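Local coordinates for protein HTH-type transcriptional regulator PrpR (Mycobacterium tuberculosis, PDB 6D2S) that regulates expression of enzymes that catabolise short-chain fatty acids via the glyoxylate and methylcitrate cycles, and is needed for assimilating cholesterol-derived propionate, at residues 185-190 against 261-266; 218-223 against 242-247; 19-24 against 98-103; 91-96 against 126-131; 55-60 against 76-81. One frame throughout, in Å; residues are numbered along the deposited sequence. Where two conformers were deposited one is given.

Interaction 1: 185-190 against 261-266; sequences FVRTDK and FAVGLG
F185 meets L265 and V263 at the tightly packed end of one face of this antiparallel strand pair. The F185 ring reaches across because CG is anti to the backbone N (chi1 173°), and its edge is met near the ring plane by L265 CD2, which lies 4.0 Å from F185 CD2. V263 has two conformers; in one of them its CG1 lies 3.6 Å from F185 CE2. C167 of helix 163-170 also packs against F185 and V263. Toward the other end of that face R187 is partly exposed. It lays CG against V263 CG2 at 3.6 Å in the same V263 conformer, then bends at chi3 (53°), and its NH1 comes within 3.6 Å of F261 CE1. The R187 and F261 side chains point the same way side by side, and the guanidinium and ring planes are 85° apart. D189 OD2, next to F261, accepts a hydrogen bond from N193 ND2.

The backbone holds the register through two hydrogen-bonded pairs. V186 N gives a nearly straight bond to G264 O, and G264 N answers to V186 O at 2.8 Å; T188 and A262 repeat the exchange. On the face of V186, T188 and A262, T188 CG2 rests 4.0 Å from A262 CB, with V217 of helix 215-218 packed against both. Strands 183-189 and 261-268 are neighbours in the five-stranded antiparallel sheet of the C-terminal ScfR domain, whose family belongs to the GAF clan.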
# COMPACT_ATOMS: atom_id res chain seq x y z
N PHE A 185 -0.08 9.76 4.98
CA PHE A 185 0.99 8.87 4.54
C PHE A 185 2.06 9.69 3.82
O PHE A 185 1.74 10.48 2.92
CB PHE A 185 0.43 7.78 3.63
CG PHE A 185 1.47 6.91 2.98
CD1 PHE A 185 2.06 7.28 1.78
CD2 PHE A 185 1.84 5.71 3.56
CE1 PHE A 185 3.01 6.47 1.17
CE2 PHE A 185 2.79 4.89 2.95
CZ PHE A 185 3.37 5.27 1.76
N VAL A 186 3.32 9.53 4.23
CA VAL A 186 4.42 10.27 3.64
C VAL A 186 5.53 9.29 3.27
O VAL A 186 5.95 8.48 4.09
CB VAL A 186 4.97 11.36 4.59
CG1 VAL A 186 6.22 12.00 3.98
CG2 VAL A 186 3.92 12.41 4.86
N ARG A 187 5.99 9.38 2.03
CA ARG A 187 7.15 8.64 1.56
C ARG A 187 8.15 9.61 0.97
O ARG A 187 7.76 10.54 0.25
CB ARG A 187 6.76 7.59 0.52
CG ARG A 187 7.94 6.80 -0.01
CD ARG A 187 7.51 5.79 -1.04
NE ARG A 187 6.73 6.39 -2.12
CZ ARG A 187 7.23 7.18 -3.06
NH1 ARG A 187 8.52 7.48 -3.05
NH2 ARG A 187 6.45 7.67 -4.01
N THR A 188 9.43 9.41 1.27
CA THR A 188 10.47 10.28 0.76
C THR A 188 11.72 9.45 0.47
O THR A 188 11.95 8.43 1.11
CB THR A 188 10.81 11.40 1.76
OG1 THR A 188 11.84 12.23 1.21
CG2 THR A 188 11.31 10.81 3.07
N ASP A 189 12.51 9.92 -0.49
CA ASP A 189 13.84 9.36 -0.71
C ASP A 189 14.86 10.26 -0.02
O ASP A 189 14.53 11.27 0.60
CB ASP A 189 14.12 9.19 -2.20
CG ASP A 189 14.14 10.50 -2.97
OD1 ASP A 189 14.25 11.57 -2.34
OD2 ASP A 189 14.04 10.46 -4.21
N LYS A 190 16.14 9.87 -0.12
CA LYS A 190 17.18 10.64 0.55
C LYS A 190 17.28 12.06 0.03
O LYS A 190 17.75 12.95 0.76
CB LYS A 190 18.53 9.92 0.42
CG LYS A 190 18.62 8.66 1.28
CD LYS A 190 20.00 8.01 1.23
CE LYS A 190 20.28 7.37 -0.12
NZ LYS A 190 21.30 6.29 -0.03
N PHE A 261 14.25 4.39 0.76
CA PHE A 261 13.14 5.27 1.08
C PHE A 261 12.92 5.29 2.58
O PHE A 261 13.30 4.37 3.32
CB PHE A 261 11.85 4.82 0.38
CG PHE A 261 11.94 4.80 -1.12
CD1 PHE A 261 11.62 5.92 -1.87
CD2 PHE A 261 12.35 3.65 -1.79
CE1 PHE A 261 11.71 5.90 -3.26
CE2 PHE A 261 12.43 3.62 -3.17
CZ PHE A 261 12.11 4.75 -3.91
N ALA A 262 12.29 6.37 3.04
CA ALA A 262 11.70 6.44 4.36
C ALA A 262 10.20 6.62 4.18
O ALA A 262 9.76 7.35 3.29
CB ALA A 262 12.27 7.58 5.19
N VAL A 263 9.43 5.96 5.03
CA VAL A 263 7.97 6.01 4.97
C VAL A 263 7.44 6.27 6.36
O VAL A 263 7.99 5.78 7.35
CB VAL A 263 7.41 4.70 4.38
CG1 VAL A 263 5.92 4.58 4.68
CG2 VAL A 263 7.67 4.66 2.88
N GLY A 264 6.38 7.07 6.45
CA GLY A 264 5.83 7.43 7.74
C GLY A 264 4.34 7.61 7.69
O GLY A 264 3.74 7.82 6.62
N LEU A 265 3.73 7.53 8.87
CA LEU A 265 2.33 7.81 9.09
C LEU A 265 2.21 8.85 10.18
O LEU A 265 2.90 8.78 11.19
CB LEU A 265 1.56 6.55 9.52
CG LEU A 265 1.44 5.44 8.48
CD1 LEU A 265 0.80 4.23 9.14
CD2 LEU A 265 0.59 5.94 7.31
N GLY A 266 1.30 9.80 9.98
CA GLY A 266 0.97 10.76 11.02
C GLY A 266 -0.52 10.79 11.25
O GLY A 266 -1.31 10.77 10.30

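Interaction 2: 218-223 against 242-247; sequences HDAFAQ and WVAKTT
A220 and T246 carry an apolar contact between a short 3-10 segment and strand 239-247. The methyl of A220 points at the strand backbone, its CB 3.7 Å from T246 N and 3.8 Å from K245 C, and A244 CB lies a little farther off. T246 presents its methyl rather than its hydroxyl: CG2 is anti to the carbonyl carbon and sits 3.6 Å from A220 O. The same methyl meets the F221 ring obliquely, CG2 to CD1 at 3.7 Å, although the F221 side chain leaves its backbone in the direction away from the strand.

No direct hydrogen bond joins the segments, and the polar link is made by water 1. It accepts from T246 N at 3.1 Å and lies 2.8 Å from Q223 O, to which it probably donates. The T246 hydroxyl, with OG1 between the backbone N and the carbonyl carbon (chi1 58°), accepts from E225 N. Within the turn, F221 N bonds to H218 O.

The turn follows helix 215-218 and leads to strand 228-233, the outer neighbour of strand 239-247. A220 and F221 also touch A262 of strand 261-268, and F221 extends to T188 of strand 183-189, so the turn spreads over one face of the sheet.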
# COMPACT_ATOMS: atom_id res chain seq x y z
N HIS A 218 11.92 12.09 7.23
CA HIS A 218 13.33 12.09 6.84
C HIS A 218 14.24 11.73 8.02
O HIS A 218 15.31 11.15 7.81
CB HIS A 218 13.72 13.45 6.26
CG HIS A 218 15.00 13.43 5.50
ND1 HIS A 218 16.23 13.65 6.09
CD2 HIS A 218 15.26 13.19 4.19
CE1 HIS A 218 17.18 13.56 5.17
NE2 HIS A 218 16.61 13.28 4.01
N ASP A 219 13.83 12.06 9.25
CA ASP A 219 14.63 11.69 10.41
C ASP A 219 14.92 10.19 10.46
O ASP A 219 15.89 9.78 11.10
CB ASP A 219 13.92 12.10 11.71
CG ASP A 219 14.07 13.58 12.05
OD1 ASP A 219 14.86 14.29 11.39
OD2 ASP A 219 13.39 14.03 12.99
N ALA A 220 14.10 9.37 9.80
CA ALA A 220 14.34 7.93 9.81
C ALA A 220 15.71 7.58 9.25
O ALA A 220 16.33 6.60 9.69
CB ALA A 220 13.24 7.20 9.02
N PHE A 221 16.19 8.34 8.27
CA PHE A 221 17.48 8.02 7.66
C PHE A 221 18.65 8.13 8.64
O PHE A 221 19.74 7.65 8.33
CB PHE A 221 17.74 8.94 6.46
CG PHE A 221 16.86 8.66 5.27
CD1 PHE A 221 16.99 7.48 4.56
CD2 PHE A 221 15.92 9.59 4.86
CE1 PHE A 221 16.18 7.22 3.47
CE2 PHE A 221 15.11 9.35 3.77
CZ PHE A 221 15.24 8.16 3.07
N ALA A 222 18.44 8.76 9.80
CA ALA A 222 19.53 8.87 10.77
C ALA A 222 19.63 7.65 11.67
O ALA A 222 20.66 7.46 12.32
CB ALA A 222 19.34 10.12 11.63
N GLN A 223 18.58 6.84 11.73
CA GLN A 223 18.56 5.60 12.52
C GLN A 223 17.97 4.51 11.63
O GLN A 223 16.85 4.04 11.87
CB GLN A 223 17.73 5.78 13.79
CG GLN A 223 18.29 6.79 14.78
CD GLN A 223 17.39 6.99 15.99
OE1 GLN A 223 16.34 7.64 15.90
NE2 GLN A 223 17.79 6.43 17.13
N TRP A 242 3.74 11.08 14.75
CA TRP A 242 4.37 10.56 13.55
C TRP A 242 5.21 9.33 13.88
O TRP A 242 5.93 9.31 14.88
CB TRP A 242 5.25 11.62 12.89
CG TRP A 242 4.46 12.71 12.20
CD1 TRP A 242 4.09 13.91 12.73
CD2 TRP A 242 3.95 12.67 10.87
NE1 TRP A 242 3.37 14.63 11.79
CE2 TRP A 242 3.27 13.89 10.64
CE3 TRP A 242 4.00 11.73 9.84
CZ2 TRP A 242 2.66 14.19 9.43
CZ3 TRP A 242 3.38 12.02 8.64
CH2 TRP A 242 2.72 13.25 8.45
N VAL A 243 5.10 8.31 13.03
CA VAL A 243 5.94 7.11 13.14
C VAL A 243 6.53 6.86 11.76
O VAL A 243 5.80 6.90 10.76
CB VAL A 243 5.14 5.89 13.63
CG1 VAL A 243 6.05 4.69 13.80
CG2 VAL A 243 4.43 6.22 14.93
N ALA A 244 7.84 6.63 11.70
CA ALA A 244 8.54 6.52 10.42
C ALA A 244 9.64 5.48 10.51
O ALA A 244 10.19 5.21 11.58
CB ALA A 244 9.14 7.86 9.97
N LYS A 245 9.97 4.89 9.36
CA LYS A 245 11.11 4.00 9.29
C LYS A 245 11.62 3.97 7.86
O LYS A 245 10.84 4.17 6.92
CB LYS A 245 10.73 2.58 9.75
CG LYS A 245 11.91 1.67 10.01
CD LYS A 245 11.48 0.38 10.68
CE LYS A 245 11.09 -0.66 9.64
NZ LYS A 245 10.91 -2.01 10.26
N THR A 246 12.92 3.71 7.70
CA THR A 246 13.43 3.41 6.38
C THR A 246 12.94 2.04 5.94
O THR A 246 12.62 1.18 6.76
CB THR A 246 14.97 3.45 6.34
OG1 THR A 246 15.50 2.50 7.27
CG2 THR A 246 15.49 4.83 6.66
N THR A 247 12.87 1.85 4.63
CA THR A 247 12.52 0.57 4.04
C THR A 247 13.80 -0.11 3.58
O THR A 247 14.63 0.52 2.92
CB THR A 247 11.56 0.75 2.87
OG1 THR A 247 12.27 1.33 1.77
CG2 THR A 247 10.43 1.68 3.27
O HOH W 1 14.49 4.14 10.37

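Interaction 3: 19-24 against 98-103; sequences HDLDMA and VGQSDL. With NA (sodium ion), chain F.
L21 and L103 slide past each other in opposite directions, joining helix 19-31 to the start of helix 101-109 in a small helix-helix contact at the surface of the chain. Their terminal methyls meet, with L21 CD2 3.8 Å from L103 CD2. L21 leaves its helix beside the contact rather than straight at it, and only the end of the side chain turns inward; L103 starts toward the other helix, with CG anti to the backbone N (chi1 178°). Its two branches divide the work. CD2 reaches L21 and also lies 3.9 Å from the carbonyl oxygen of D20, whereas CD1 rests 4.0 Å from D20 CB.

One turn on, A24 brings its methyl up to the amide group of Q100. Q100 occupies the break between helices 84-99 and 101-109, where it is the N-cap residue of the second. Its chain bends at chi2 (-78°), and A24 CB lies 3.8 Å from Q100 OE1, a van der Waals contact with no hydrogen bond in it. CB of Q100 lies near L21 CD2. Helix 116-135 backs this junction, F130 touching both L21 and Q100, while I104 and I107 of helix 101-109 also pack on L21.

The charged end of D20 takes no part in the leucine packing. Its carboxylate binds a sodium ion through one oxygen: water 2 binds the same sodium ion at 3.0 Å, and D20 OD2 at 2.3 Å.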
# COMPACT_ATOMS: atom_id res chain seq x y z
N HIS A 19 -14.08 1.97 -3.00
CA HIS A 19 -14.97 0.98 -2.39
C HIS A 19 -15.17 -0.25 -3.27
O HIS A 19 -15.07 -1.39 -2.79
CB HIS A 19 -16.33 1.61 -2.06
CG HIS A 19 -17.26 0.68 -1.36
ND1 HIS A 19 -17.00 0.17 -0.11
CD2 HIS A 19 -18.45 0.14 -1.75
CE1 HIS A 19 -17.99 -0.63 0.26
NE2 HIS A 19 -18.88 -0.66 -0.72
N ASP A 20 -15.48 -0.05 -4.55
CA ASP A 20 -15.81 -1.20 -5.38
C ASP A 20 -14.63 -2.15 -5.54
O ASP A 20 -14.81 -3.37 -5.60
CB ASP A 20 -16.32 -0.75 -6.75
CG ASP A 20 -17.65 -0.04 -6.67
OD1 ASP A 20 -18.49 -0.41 -5.82
OD2 ASP A 20 -17.86 0.92 -7.45
N LEU A 21 -13.41 -1.61 -5.65
CA LEU A 21 -12.23 -2.46 -5.77
C LEU A 21 -11.87 -3.09 -4.44
O LEU A 21 -11.44 -4.25 -4.39
CB LEU A 21 -11.03 -1.66 -6.27
CG LEU A 21 -10.79 -1.48 -7.75
CD1 LEU A 21 -9.45 -0.74 -7.90
CD2 LEU A 21 -10.79 -2.83 -8.47
N ASP A 22 -11.98 -2.32 -3.36
CA ASP A 22 -11.70 -2.85 -2.03
C ASP A 22 -12.63 -4.02 -1.72
O ASP A 22 -12.19 -5.08 -1.26
CB ASP A 22 -11.83 -1.74 -0.99
CG ASP A 22 -10.89 -1.91 0.19
OD1 ASP A 22 -11.06 -2.91 0.92
OD2 ASP A 22 -9.99 -1.07 0.36
N MET A 23 -13.93 -3.85 -1.99
CA MET A 23 -14.90 -4.92 -1.76
C MET A 23 -14.69 -6.09 -2.70
O MET A 23 -14.87 -7.25 -2.31
CB MET A 23 -16.32 -4.37 -1.91
CG MET A 23 -16.70 -3.34 -0.88
SD MET A 23 -17.03 -4.15 0.71
CE MET A 23 -18.62 -4.92 0.39
N ALA A 24 -14.33 -5.82 -3.97
CA ALA A 24 -14.10 -6.93 -4.89
C ALA A 24 -12.93 -7.79 -4.43
O ALA A 24 -13.00 -9.02 -4.48
CB ALA A 24 -13.85 -6.40 -6.31
N VAL A 98 -6.22 -8.11 -15.31
CA VAL A 98 -6.87 -9.03 -16.25
C VAL A 98 -8.32 -9.34 -15.86
O VAL A 98 -9.15 -9.61 -16.74
CB VAL A 98 -6.08 -10.35 -16.40
CG1 VAL A 98 -4.64 -10.08 -16.84
CG2 VAL A 98 -6.15 -11.20 -15.13
N GLY A 99 -8.63 -9.32 -14.57
CA GLY A 99 -9.94 -9.73 -14.11
C GLY A 99 -10.82 -8.62 -13.57
O GLY A 99 -12.01 -8.83 -13.34
N GLN A 100 -10.24 -7.44 -13.33
CA GLN A 100 -11.00 -6.28 -12.89
C GLN A 100 -10.81 -5.11 -13.85
O GLN A 100 -10.99 -3.96 -13.46
CB GLN A 100 -10.59 -5.85 -11.48
CG GLN A 100 -10.67 -6.96 -10.44
CD GLN A 100 -12.08 -7.23 -9.97
OE1 GLN A 100 -12.93 -6.35 -9.99
NE2 GLN A 100 -12.33 -8.46 -9.56
N SER A 101 -10.46 -5.41 -15.11
CA SER A 101 -10.14 -4.36 -16.07
C SER A 101 -11.33 -3.44 -16.34
O SER A 101 -11.18 -2.22 -16.38
CB SER A 101 -9.66 -5.01 -17.37
OG SER A 101 -9.10 -4.05 -18.25
N ASP A 102 -12.52 -4.02 -16.54
CA ASP A 102 -13.70 -3.21 -16.80
C ASP A 102 -14.06 -2.36 -15.59
O ASP A 102 -14.43 -1.18 -15.72
CB ASP A 102 -14.89 -4.09 -17.18
CG ASP A 102 -14.80 -4.64 -18.59
OD1 ASP A 102 -13.85 -4.31 -19.33
OD2 ASP A 102 -15.71 -5.41 -18.97
N LEU A 103 -13.96 -2.94 -14.39
CA LEU A 103 -14.23 -2.18 -13.17
C LEU A 103 -13.24 -1.03 -13.02
O LEU A 103 -13.63 0.11 -12.72
CB LEU A 103 -14.18 -3.11 -11.95
CG LEU A 103 -14.41 -2.42 -10.60
CD1 LEU A 103 -15.69 -1.59 -10.59
CD2 LEU A 103 -14.43 -3.44 -9.45
NA NA F . -19.96 1.81 -7.75
O HOH W 2 -17.87 3.88 -8.25

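Interaction 4: 91-96 against 126-131; sequences IATQLA and LANYFA
A92 and A131 mark the closest backbone approach of two helices, CA to CA 4.7 Å, where the segments 91-96 and 126-131 run at 125° to each other with their axes only 7.7 Å apart. Small side chains make this closeness possible. A92 CB lies 3.7 Å from A131 CB, and A96 CB packs 3.8 Å from A127 CB, so methyl meets methyl at two places on the interface.

F130 supplies the aromatic group. With CG anti to the backbone N (chi1 177°), its ring extends over to the other helix, where CD2 is 3.5 Å from A96 CB and likewise close to the carbonyl oxygen of A92, which lies at the ring edge. L95 CD2 also comes in at that edge, in the ring plane, 3.9 Å from CE2. A25 and L21 of helix 19-31 touch the same phenylalanine from outside the pair.

Past the alanines, T93 sets OG1 3.3 Å from A131 CB and CG2 3.9 Å from A127 CB. Its hydroxyl is hydrogen-bonded to F89 O within its own helix; N128 OD1 lies nearby, its side chain crossing that of T93. Helices 84-99 and 116-135 thus form a close, alanine-lined crossing in the buried helical core of the IrrE N-terminal-like domain, a family of the Peptidase_MA clan.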
# COMPACT_ATOMS: atom_id res chain seq x y z
N ILE A 91 1.22 -10.87 -8.24
CA ILE A 91 0.19 -11.70 -8.84
C ILE A 91 -1.17 -11.04 -8.71
O ILE A 91 -1.97 -11.03 -9.66
CB ILE A 91 0.18 -13.11 -8.20
CG1 ILE A 91 1.55 -13.77 -8.38
CG2 ILE A 91 -0.93 -13.96 -8.82
CD1 ILE A 91 1.80 -14.95 -7.39
N ALA A 92 -1.45 -10.46 -7.54
CA ALA A 92 -2.74 -9.81 -7.35
C ALA A 92 -2.85 -8.54 -8.19
O ALA A 92 -3.95 -8.19 -8.64
CB ALA A 92 -2.96 -9.50 -5.86
N THR A 93 -1.73 -7.86 -8.43
CA THR A 93 -1.75 -6.72 -9.34
C THR A 93 -2.15 -7.16 -10.74
O THR A 93 -3.03 -6.55 -11.37
CB THR A 93 -0.39 -6.02 -9.36
OG1 THR A 93 -0.13 -5.45 -8.07
CG2 THR A 93 -0.39 -4.87 -10.39
N GLN A 94 -1.56 -8.26 -11.24
CA GLN A 94 -1.94 -8.77 -12.55
C GLN A 94 -3.38 -9.27 -12.56
O GLN A 94 -4.09 -9.13 -13.56
CB GLN A 94 -0.98 -9.89 -12.98
CG GLN A 94 -1.14 -10.27 -14.45
CD GLN A 94 -0.74 -9.13 -15.37
OE1 GLN A 94 -1.42 -8.84 -16.36
NE2 GLN A 94 0.36 -8.47 -15.03
N LEU A 95 -3.84 -9.86 -11.44
CA LEU A 95 -5.23 -10.29 -11.34
C LEU A 95 -6.18 -9.12 -11.55
O LEU A 95 -7.20 -9.25 -12.25
CB LEU A 95 -5.48 -10.94 -9.98
CG LEU A 95 -6.94 -11.13 -9.50
CD1 LEU A 95 -7.77 -11.88 -10.50
CD2 LEU A 95 -6.97 -11.84 -8.14
N ALA A 96 -5.85 -7.97 -10.98
CA ALA A 96 -6.67 -6.78 -11.21
C ALA A 96 -6.63 -6.37 -12.68
O ALA A 96 -7.66 -6.05 -13.26
CB ALA A 96 -6.19 -5.62 -10.33
N LEU A 126 -4.66 1.80 -9.42
CA LEU A 126 -5.83 1.06 -8.96
C LEU A 126 -5.57 -0.44 -8.92
O LEU A 126 -6.05 -1.13 -8.01
CB LEU A 126 -7.03 1.37 -9.85
CG LEU A 126 -7.55 2.80 -9.65
CD1 LEU A 126 -8.45 3.20 -10.80
CD2 LEU A 126 -8.27 2.89 -8.31
N ALA A 127 -4.80 -0.96 -9.87
CA ALA A 127 -4.42 -2.37 -9.77
C ALA A 127 -3.55 -2.62 -8.54
O ALA A 127 -3.72 -3.63 -7.84
CB ALA A 127 -3.70 -2.83 -11.04
N ASN A 128 -2.60 -1.72 -8.27
CA ASN A 128 -1.81 -1.81 -7.04
C ASN A 128 -2.71 -1.70 -5.82
O ASN A 128 -2.49 -2.40 -4.82
CB ASN A 128 -0.74 -0.72 -6.99
CG ASN A 128 0.39 -0.95 -7.96
OD1 ASN A 128 0.67 -2.08 -8.35
ND2 ASN A 128 1.03 0.13 -8.36
N TYR A 129 -3.67 -0.78 -5.85
CA TYR A 129 -4.62 -0.66 -4.74
C TYR A 129 -5.34 -1.98 -4.50
O TYR A 129 -5.47 -2.45 -3.35
CB TYR A 129 -5.64 0.47 -5.03
CG TYR A 129 -6.66 0.65 -3.91
CD1 TYR A 129 -7.74 -0.21 -3.80
CD2 TYR A 129 -6.53 1.68 -2.98
CE1 TYR A 129 -8.67 -0.07 -2.77
CE2 TYR A 129 -7.45 1.83 -1.94
CZ TYR A 129 -8.52 0.95 -1.85
OH TYR A 129 -9.45 1.10 -0.84
N PHE A 130 -5.86 -2.58 -5.57
CA PHE A 130 -6.52 -3.88 -5.46
C PHE A 130 -5.60 -4.92 -4.84
O PHE A 130 -6.02 -5.71 -3.98
CB PHE A 130 -6.98 -4.34 -6.85
CG PHE A 130 -7.60 -5.71 -6.86
CD1 PHE A 130 -8.97 -5.88 -6.68
CD2 PHE A 130 -6.81 -6.84 -7.06
CE1 PHE A 130 -9.54 -7.14 -6.71
CE2 PHE A 130 -7.38 -8.11 -7.08
CZ PHE A 130 -8.74 -8.26 -6.91
N ALA A 131 -4.33 -4.96 -5.27
CA ALA A 131 -3.40 -5.96 -4.73
C ALA A 131 -3.22 -5.77 -3.23
O ALA A 131 -3.23 -6.74 -2.47
CB ALA A 131 -2.06 -5.89 -5.45

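Interaction 5: 55-60 against 76-81; sequences VVIDDN and LRVAHW
V56 and R77 sit side by side across a parallel strand pair, whose backbones are joined by a ladder of hydrogen bonds. V56 N donates to L76 O at 2.9 Å, V78 N to V56 O, and D58 N to V78 O. The last rung, H80 N to D58 O, is more bent (140°), with the donor above the carbonyl plane.

One salt bridge crosses the pair. R77 NE donates to D58 OD2 at 2.7 Å, using the anti lone pair of that oxygen, which is somewhat tilted from the guanidinium plane; the carboxylate and guanidinium planes stand 72° apart. The bend of R77 at chi3 (63°) belongs to this approach, while its NH1 is held by H70. D58 OD1 takes a weak bond from D59 N.

This is the outer strand 54-58 against the central strand 75-79 of the small three-stranded mixed sheet in the IrrE N-terminal-like domain, with helix 84-99 packed on the face of V55 and V78.

Apolar contacts on that face include V55 CG1 to V78 CG2 at 4.0 Å and I57 CD1 to V78 CB at 3.9 Å. I57 CG2 reaches H80 CA at 3.4 Å. V56 and D59 each have two conformers, and two contacts hold for one of them: V56 CG1 lies against R77 CG, and D59 CB makes a CH-pi contact over one face of the H80 imidazole, 3.8 Å from the ring centroid.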
# COMPACT_ATOMS: atom_id res chain seq x y z
N VAL A 55 1.26 -18.90 -13.27
CA VAL A 55 2.25 -18.07 -12.58
C VAL A 55 3.51 -18.89 -12.43
O VAL A 55 3.46 -20.05 -11.98
CB VAL A 55 1.73 -17.59 -11.21
CG1 VAL A 55 2.85 -16.88 -10.45
CG2 VAL A 55 0.51 -16.69 -11.37
N VAL A 56 4.65 -18.32 -12.81
CA VAL A 56 5.94 -18.98 -12.69
C VAL A 56 6.93 -18.01 -12.06
O VAL A 56 6.95 -16.82 -12.40
CB VAL A 56 6.46 -19.49 -14.05
CG1 VAL A 56 6.54 -18.34 -15.05
CG2 VAL A 56 7.80 -20.17 -13.90
N ILE A 57 7.72 -18.50 -11.13
CA ILE A 57 8.76 -17.69 -10.50
C ILE A 57 9.99 -17.77 -11.38
O ILE A 57 10.40 -18.86 -11.79
CB ILE A 57 9.06 -18.20 -9.08
CG1 ILE A 57 7.78 -18.23 -8.23
CG2 ILE A 57 10.17 -17.37 -8.43
CD1 ILE A 57 7.01 -16.91 -8.18
N ASP A 58 10.61 -16.62 -11.68
CA ASP A 58 11.67 -16.64 -12.69
C ASP A 58 12.76 -15.63 -12.36
O ASP A 58 12.53 -14.64 -11.67
CB ASP A 58 11.10 -16.35 -14.09
CG ASP A 58 11.84 -17.08 -15.19
OD1 ASP A 58 12.77 -17.86 -14.89
OD2 ASP A 58 11.48 -16.87 -16.37
N ASP A 59 13.95 -15.90 -12.86
CA ASP A 59 15.02 -14.92 -12.84
C ASP A 59 15.16 -14.34 -14.25
O ASP A 59 14.43 -14.70 -15.17
CB ASP A 59 16.32 -15.55 -12.33
CG ASP A 59 16.76 -16.76 -13.12
OD1 ASP A 59 15.91 -17.43 -13.74
OD2 ASP A 59 17.97 -17.04 -13.13
N ASN A 60 16.11 -13.40 -14.37
CA ASN A 60 16.41 -12.68 -15.62
C ASN A 60 15.17 -12.11 -16.29
O ASN A 60 15.05 -12.10 -17.52
CB ASN A 60 17.22 -13.55 -16.59
CG ASN A 60 16.47 -14.79 -17.03
OD1 ASN A 60 15.37 -14.71 -17.57
ND2 ASN A 60 17.10 -15.95 -16.83
N LEU A 76 2.37 -15.56 -16.32
CA LEU A 76 2.86 -14.42 -15.55
C LEU A 76 4.15 -14.85 -14.87
O LEU A 76 4.14 -15.73 -14.01
CB LEU A 76 1.84 -13.96 -14.50
CG LEU A 76 2.37 -12.84 -13.60
CD1 LEU A 76 2.61 -11.56 -14.40
CD2 LEU A 76 1.41 -12.57 -12.44
N ARG A 77 5.26 -14.23 -15.27
CA ARG A 77 6.54 -14.45 -14.61
C ARG A 77 6.71 -13.44 -13.47
O ARG A 77 6.43 -12.25 -13.64
CB ARG A 77 7.69 -14.33 -15.61
CG ARG A 77 7.73 -15.51 -16.56
CD ARG A 77 8.54 -15.19 -17.80
NE ARG A 77 9.94 -14.91 -17.48
CZ ARG A 77 10.68 -14.01 -18.12
NH1 ARG A 77 10.15 -13.29 -19.11
NH2 ARG A 77 11.95 -13.82 -17.78
N VAL A 78 7.14 -13.93 -12.32
CA VAL A 78 7.27 -13.13 -11.11
C VAL A 78 8.69 -13.30 -10.62
O VAL A 78 9.22 -14.42 -10.59
CB VAL A 78 6.25 -13.56 -10.04
CG1 VAL A 78 6.47 -12.77 -8.74
CG2 VAL A 78 4.82 -13.37 -10.56
N ALA A 79 9.33 -12.18 -10.25
CA ALA A 79 10.75 -12.18 -9.94
C ALA A 79 11.07 -13.07 -8.74
O ALA A 79 10.45 -12.96 -7.69
CB ALA A 79 11.23 -10.75 -9.65
N HIS A 80 12.09 -13.91 -8.90
CA HIS A 80 12.47 -14.87 -7.86
C HIS A 80 13.04 -14.19 -6.63
O HIS A 80 12.98 -14.76 -5.53
CB HIS A 80 13.50 -15.86 -8.43
CG HIS A 80 14.88 -15.28 -8.53
ND1 HIS A 80 15.19 -14.23 -9.36
CD2 HIS A 80 16.02 -15.60 -7.87
CE1 HIS A 80 16.47 -13.92 -9.22
NE2 HIS A 80 17.00 -14.74 -8.33
N TRP A 81 13.62 -13.00 -6.77
CA TRP A 81 14.21 -12.35 -5.60
C TRP A 81 13.17 -11.70 -4.69
O TRP A 81 13.55 -11.15 -3.65
CB TRP A 81 15.25 -11.31 -6.04
CG TRP A 81 14.78 -10.31 -7.05
CD1 TRP A 81 14.85 -10.42 -8.41
CD2 TRP A 81 14.17 -9.03 -6.78
NE1 TRP A 81 14.33 -9.29 -9.00
CE2 TRP A 81 13.90 -8.43 -8.03
CE3 TRP A 81 13.84 -8.35 -5.61
CZ2 TRP A 81 13.31 -7.17 -8.13
CZ3 TRP A 81 13.26 -7.09 -5.71
CH2 TRP A 81 13.00 -6.52 -6.97

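How the interactions relate
Interactions 1 and 2 share the C-terminal five-stranded sheet: strands 239-247 and 261-268 are neighbours, joined by L265 N to V243 O and T247 N to F261 O. Interaction 1 is mainly backbone pairing, interaction 2 methyl packing with a water link. Interaction 3 follows directly on helix 84-99 of interaction 4, and the two touch through L21 and F130, yet 4 is buried and built on alanines whereas 3 lies at the surface beside a sodium ion. Interaction 5, partly buried, adds a salt bridge to its strand ladder; I91 and Q94 of 91-96 pack on V55, L76 and V78, tying it to 4. Interactions 1 and 4 lie on opposite sides of the chain's centre.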